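Local atomic coordinates of Molybdate/tungstate binding protein (Sporomusa ovata, PDB entry 1FR3), a protein that binds the oxyanions molybdate and tungstate in a six-chain assembly and probably serves the cell's molybdate homeostasis. Residues M27-G31 with T32-A36. Residues are numbered along the deposited sequence; the frame is centred on the assembly and turned at random.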
ATOM      1  N   MET A  27      18.501  -6.640  -0.715  1.00  6.32           N
ATOM      2  CA  MET A  27      18.621  -7.933  -1.371  1.00  6.44           C
ATOM      3  C   MET A  27      19.168  -7.808  -2.783  1.00  6.48           C
ATOM      4  O   MET A  27      19.137  -6.739  -3.395  1.00  7.24           O
ATOM      5  CB  MET A  27      17.219  -8.565  -1.447  1.00  6.93           C
ATOM      6  CG  MET A  27      16.636  -8.905  -0.083  1.00  6.76           C
ATOM      7  SD  MET A  27      14.863  -9.263  -0.162  1.00  6.49           S
ATOM      8  CE  MET A  27      14.196  -7.606  -0.286  1.00  8.07           C
ATOM      9  N   ASP A  28      19.670  -8.922  -3.294  1.00  8.10           N
ATOM     10  CA  ASP A  28      20.105  -8.989  -4.682  1.00  8.21           C
ATOM     11  C   ASP A  28      19.133  -9.901  -5.437  1.00  7.67           C
ATOM     12  O   ASP A  28      18.829 -10.992  -4.959  1.00  7.63           O
ATOM     13  CB  ASP A  28      21.520  -9.550  -4.853  1.00 10.06           C
ATOM     14  CG  ASP A  28      21.886  -9.625  -6.330  1.00 11.52           C
ATOM     15  OD1 ASP A  28      21.861 -10.742  -6.883  1.00 13.27           O
ATOM     16  OD2 ASP A  28      22.187  -8.573  -6.927  1.00 13.77           O
ATOM     17  N   TYR A  29      18.663  -9.412  -6.573  1.00  7.88           N
ATOM     18  CA  TYR A  29      17.812 -10.216  -7.435  1.00  7.87           C
ATOM     19  C   TYR A  29      18.444 -10.244  -8.832  1.00  7.14           C
ATOM     20  O   TYR A  29      18.280  -9.289  -9.590  1.00  7.13           O
ATOM     21  CB  TYR A  29      16.376  -9.689  -7.535  1.00  9.21           C
ATOM     22  CG  TYR A  29      15.553 -10.629  -8.407  1.00 10.39           C
ATOM     23  CD1 TYR A  29      15.272 -11.913  -7.958  1.00 11.13           C
ATOM     24  CD2 TYR A  29      15.100 -10.232  -9.647  1.00 11.32           C
ATOM     25  CE1 TYR A  29      14.534 -12.785  -8.740  1.00 12.33           C
ATOM     26  CE2 TYR A  29      14.365 -11.101 -10.440  1.00 12.67           C
ATOM     27  CZ  TYR A  29      14.092 -12.366  -9.973  1.00 12.53           C
ATOM     28  OH  TYR A  29      13.359 -13.237 -10.754  1.00 15.21           O
ATOM     29  N   LYS A  30      19.157 -11.327  -9.139  1.00  7.43           N
ATOM     30  CA  LYS A  30      19.779 -11.467 -10.453  1.00  8.55           C
ATOM     31  C   LYS A  30      20.575 -10.234 -10.846  1.00  8.67           C
ATOM     32  O   LYS A  30      20.605  -9.849 -12.020  1.00  8.90           O
ATOM     33  CB  LYS A  30      18.699 -11.784 -11.501  1.00  8.96           C
ATOM     34  CG  LYS A  30      17.890 -13.035 -11.202  1.00 10.08           C
ATOM     35  CD  LYS A  30      16.828 -13.308 -12.263  1.00 10.98           C
ATOM     36  CE  LYS A  30      16.104 -14.612 -11.951  1.00 11.95           C
ATOM     37  NZ  LYS A  30      14.905 -14.795 -12.819  1.00 12.80           N
ATOM     38  N   GLY A  31      21.252  -9.610  -9.886  1.00  8.37           N
ATOM     39  CA  GLY A  31      22.055  -8.435 -10.160  1.00  8.68           C
ATOM     40  C   GLY A  31      21.390  -7.113  -9.839  1.00  9.67           C
ATOM     41  O   GLY A  31      22.065  -6.072  -9.863  1.00 11.90           O
ATOM     42  N   THR A  32      20.089  -7.100  -9.577  1.00  8.32           N
ATOM     43  CA  THR A  32      19.397  -5.857  -9.248  1.00  7.87           C
ATOM     44  C   THR A  32      19.267  -5.758  -7.728  1.00  7.23           C
ATOM     45  O   THR A  32      18.957  -6.760  -7.088  1.00  7.53           O
ATOM     46  CB  THR A  32      17.992  -5.786  -9.862  1.00  9.43           C
ATOM     47  OG1 THR A  32      18.062  -5.711 -11.295  1.00 11.45           O
ATOM     48  CG2 THR A  32      17.233  -4.548  -9.394  1.00  9.57           C
ATOM     49  N   GLU A  33      19.506  -4.563  -7.187  1.00  7.47           N
ATOM     50  CA  GLU A  33      19.355  -4.387  -5.748  1.00  7.35           C
ATOM     51  C   GLU A  33      17.887  -4.101  -5.420  1.00  7.29           C
ATOM     52  O   GLU A  33      17.257  -3.269  -6.063  1.00  7.93           O
ATOM     53  CB  GLU A  33      20.223  -3.226  -5.249  1.00  8.18           C
ATOM     54  CG  GLU A  33      20.143  -3.092  -3.732  1.00  9.90           C
ATOM     55  CD  GLU A  33      21.251  -2.204  -3.189  1.00 10.58           C
ATOM     56  OE1 GLU A  33      22.379  -2.711  -3.091  1.00 11.35           O
ATOM     57  OE2 GLU A  33      20.946  -1.039  -2.875  1.00 12.08           O
ATOM     58  N   LEU A  34      17.374  -4.827  -4.432  1.00  6.30           N
ATOM     59  CA  LEU A  34      16.005  -4.625  -3.962  1.00  6.87           C
ATOM     60  C   LEU A  34      16.096  -4.115  -2.518  1.00  6.51           C
ATOM     61  O   LEU A  34      17.060  -4.444  -1.816  1.00  7.34           O
ATOM     62  CB  LEU A  34      15.177  -5.900  -3.993  1.00  7.18           C
ATOM     63  CG  LEU A  34      15.062  -6.659  -5.320  1.00  7.67           C
ATOM     64  CD1 LEU A  34      14.217  -7.911  -5.137  1.00  8.54           C
ATOM     65  CD2 LEU A  34      14.475  -5.747  -6.393  1.00  8.39           C
ATOM     66  N   VAL A  35      15.120  -3.328  -2.103  1.00  6.41           N
ATOM     67  CA  VAL A  35      15.095  -2.814  -0.739  1.00  6.56           C
ATOM     68  C   VAL A  35      13.680  -2.974  -0.175  1.00  6.56           C
ATOM     69  O   VAL A  35      12.728  -2.440  -0.744  1.00  6.14           O
ATOM     70  CB  VAL A  35      15.528  -1.346  -0.623  1.00  7.05           C
ATOM     71  CG1 VAL A  35      15.458  -0.856   0.821  1.00  7.25           C
ATOM     72  CG2 VAL A  35      16.946  -1.179  -1.160  1.00  8.03           C
ATOM     73  N   ALA A  36      13.580  -3.735   0.910  1.00  6.71           N
ATOM     74  CA  ALA A  36      12.301  -3.910   1.587  1.00  6.17           C
ATOM     75  C   ALA A  36      12.387  -3.248   2.968  1.00  6.01           C
ATOM     76  O   ALA A  36      13.425  -3.334   3.632  1.00  7.65           O
ATOM     77  CB  ALA A  36      11.951  -5.386   1.740  1.00  7.13           C
TER
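The Tyr29 ring meets Leu34 obliquely through CD1, the methyl that also packs 3.7 Å from Tyr29 CB, while one face of the ring carries the aliphatic chain of Lys30, whose CG sits 3.9 Å above the ring plane, over its centre. With CG of Tyr29 anti to the backbone N (chi1 -178°), the ring is carried away from Thr32 and toward the second subunit, where its OH hydrogen-bonds Thr32 OG1 of that chain; Lys30 NZ bonds Tyr29 OH at 3.0 Å and also hydrogen-bonds Lys30 O of the second subunit. The Asp28 carboxylate lies on the other side of the sheet. Asp28 OD1 accepts from Gly31 N at 3.3 Å, met on the syn side but 27° out of the carboxylate plane, and OD2 adds only a weak bond, poorly aligned with the same N-H. This Asx motif overlaps the type I' turn from Tyr29 to Thr32 that closes a beta hairpin between strands 22-29 and 32-39 of the TOBE domain, which belongs to the OB clan. At the backbone angles of Gly31 a CB would jam against the preceding carbonyl O, which favours glycine. Replacing Asp28 with an alanine would probably leave Gly31 N without its carboxylate acceptor and let the turn flex more. Two hydrogen-bonded pairs join the strands, Tyr29 with Thr32 next to the turn and Met27 with Leu34 farther along; Tyr29 N meets Thr32 O at 2.7 Å in the carbonyl plane, whereas Thr32 N approaches Tyr29 O from above its plane. On the face shared with Tyr29 and Leu34, Met27 bends at chi3 (-78°) and lays CE 3.8 Å from Ala36 CB and 4.2 Å from Leu34 CB. Met63 of the second subunit packs against both Met27 and Ala36, whose side chain is about 8 Å from a bound tungstate.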